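Local coordinates for protein heme peroxidase (Bacteroides thetaiotaomicron, PDB 2GVK) that probably uses a bound heme to reduce hydrogen peroxide while oxidising dyes and other substrates, as in the dye-decolorizing peroxidase family, at residues Gln21-Phe27 with Glu141-Arg146. Residues are numbered along the deposited sequence; the frame is centred on the assembly and turned at random.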
# COMPACT_ATOMS: atom_id res chain seq x y z
N GLN A 21 17.89 -5.54 3.72
CA GLN A 21 17.45 -6.12 4.99
C GLN A 21 15.93 -6.16 5.08
O GLN A 21 15.25 -5.15 4.83
CB GLN A 21 18.02 -5.32 6.16
CG GLN A 21 19.45 -4.83 5.94
CD GLN A 21 19.68 -3.45 6.51
OE1 GLN A 21 18.85 -2.93 7.27
NE2 GLN A 21 20.80 -2.84 6.16
N GLY A 22 15.40 -7.32 5.42
CA GLY A 22 13.99 -7.53 5.50
C GLY A 22 13.35 -6.74 6.61
O GLY A 22 14.03 -6.16 7.47
N GLU A 23 12.05 -6.73 6.59
CA GLU A 23 11.28 -6.11 7.65
C GLU A 23 11.25 -7.05 8.86
O GLU A 23 11.22 -6.61 10.01
CB GLU A 23 9.86 -5.83 7.16
CG GLU A 23 9.02 -4.95 8.08
CD GLU A 23 9.51 -3.52 8.14
OE1 GLU A 23 10.03 -3.04 7.12
OE2 GLU A 23 9.37 -2.88 9.20
N ASN A 24 11.22 -8.36 8.57
CA ASN A 24 11.18 -9.43 9.58
C ASN A 24 12.21 -10.43 9.20
O ASN A 24 12.36 -10.74 8.04
CB ASN A 24 9.81 -10.10 9.59
CG ASN A 24 8.71 -9.13 9.88
OD1 ASN A 24 8.42 -8.81 11.04
ND2 ASN A 24 8.12 -8.59 8.82
N VAL A 25 12.94 -10.95 10.19
CA VAL A 25 14.04 -11.86 9.90
C VAL A 25 14.15 -12.97 10.93
O VAL A 25 13.89 -12.77 12.08
CB VAL A 25 15.43 -11.09 9.82
CG1 VAL A 25 15.79 -10.48 11.15
CG2 VAL A 25 16.55 -12.01 9.33
N ILE A 26 14.50 -14.16 10.45
CA ILE A 26 14.82 -15.28 11.29
C ILE A 26 16.21 -15.74 10.95
O ILE A 26 16.55 -15.91 9.77
CB ILE A 26 13.86 -16.48 11.09
CG1 ILE A 26 12.44 -16.10 11.47
CG2 ILE A 26 14.33 -17.65 11.94
CD1 ILE A 26 11.44 -17.20 11.28
N PHE A 27 17.07 -15.80 11.96
CA PHE A 27 18.42 -16.40 11.82
C PHE A 27 18.44 -17.72 12.57
O PHE A 27 18.25 -17.75 13.80
CB PHE A 27 19.52 -15.50 12.40
CG PHE A 27 19.57 -14.12 11.82
CD1 PHE A 27 20.31 -13.87 10.69
CD2 PHE A 27 18.98 -13.05 12.49
CE1 PHE A 27 20.43 -12.56 10.21
CE2 PHE A 27 19.09 -11.78 12.00
CZ PHE A 27 19.85 -11.54 10.88
N GLU A 141 18.48 -19.68 17.52
CA GLU A 141 17.45 -19.03 16.69
C GLU A 141 17.20 -17.65 17.23
O GLU A 141 16.96 -17.48 18.43
CB GLU A 141 16.15 -19.82 16.68
CG GLU A 141 15.06 -19.19 15.82
CD GLU A 141 13.85 -20.11 15.58
OE1 GLU A 141 13.98 -21.35 15.73
OE2 GLU A 141 12.75 -19.58 15.28
N THR A 142 17.36 -16.67 16.37
CA THR A 142 17.12 -15.29 16.73
C THR A 142 16.15 -14.67 15.74
O THR A 142 16.27 -14.86 14.51
CB THR A 142 18.43 -14.47 16.76
OG1 THR A 142 19.34 -15.05 17.72
CG2 THR A 142 18.16 -13.03 17.14
N HIS A 143 15.16 -13.96 16.28
CA HIS A 143 14.22 -13.24 15.46
C HIS A 143 14.54 -11.77 15.49
O HIS A 143 14.69 -11.19 16.56
CB HIS A 143 12.81 -13.45 15.96
CG HIS A 143 12.39 -14.88 15.98
ND1 HIS A 143 11.31 -15.32 16.70
CD2 HIS A 143 12.95 -15.97 15.42
CE1 HIS A 143 11.20 -16.63 16.55
NE2 HIS A 143 12.18 -17.05 15.78
N GLY A 144 14.60 -11.16 14.32
CA GLY A 144 14.92 -9.74 14.21
C GLY A 144 13.83 -8.95 13.52
O GLY A 144 12.87 -9.52 12.98
N PHE A 145 13.95 -7.63 13.57
CA PHE A 145 12.95 -6.75 12.98
C PHE A 145 13.62 -5.50 12.50
O PHE A 145 14.62 -5.07 13.08
CB PHE A 145 11.88 -6.38 14.02
CG PHE A 145 12.44 -5.82 15.30
CD1 PHE A 145 12.81 -6.65 16.33
CD2 PHE A 145 12.64 -4.45 15.44
CE1 PHE A 145 13.36 -6.13 17.49
CE2 PHE A 145 13.17 -3.94 16.57
CZ PHE A 145 13.53 -4.77 17.60
N ARG A 146 13.07 -4.90 11.46
CA ARG A 146 13.50 -3.58 11.03
C ARG A 146 12.97 -2.55 12.01
O ARG A 146 11.80 -2.62 12.44
CB ARG A 146 12.99 -3.28 9.62
CG ARG A 146 13.58 -2.05 9.00
CD ARG A 146 13.06 -1.88 7.57
NE ARG A 146 13.35 -0.54 7.03
CZ ARG A 146 14.49 -0.20 6.50
NH1 ARG A 146 15.46 -1.08 6.46
NH2 ARG A 146 14.68 1.03 6.03
O HOH W 1 15.62 -3.86 7.68
O HOH W 2 9.50 -3.89 12.11
O HOH W 3 9.59 -9.37 13.37
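A glycine makes room for its neighbour here: a beta carbon on Gly144 would sit only 2.5 Å from Val25 CG1, so the bare backbone lets the valine lie over it. The setting is an antiparallel strand pair in the N-terminal half of the dye-decolorizing peroxidase beta-barrel, and it illustrates how residues far apart in sequence become sheet neighbours. Val25 and Gly144 form a hydrogen-bonded pair, as do Phe27 and Thr142; Val25 and Phe27 lie on one face, Phe27 stacking on Tyr262. On the other face Ile26 CG1 meets His143 CD2 at 4.0 Å, near helix 118-131, while Phe145 reaches Phe122 of a second subunit. Beyond the strands the pairing persists, Arg146 N donating to Glu23 O (2.9 Å). The Arg146 guanidinium continues outward to Asn58 O of a third subunit, and one water links Arg146 NH1 to Gly22 O. At the opposite end, His143 NE2 donates to Glu141 OE2 at 2.6 Å.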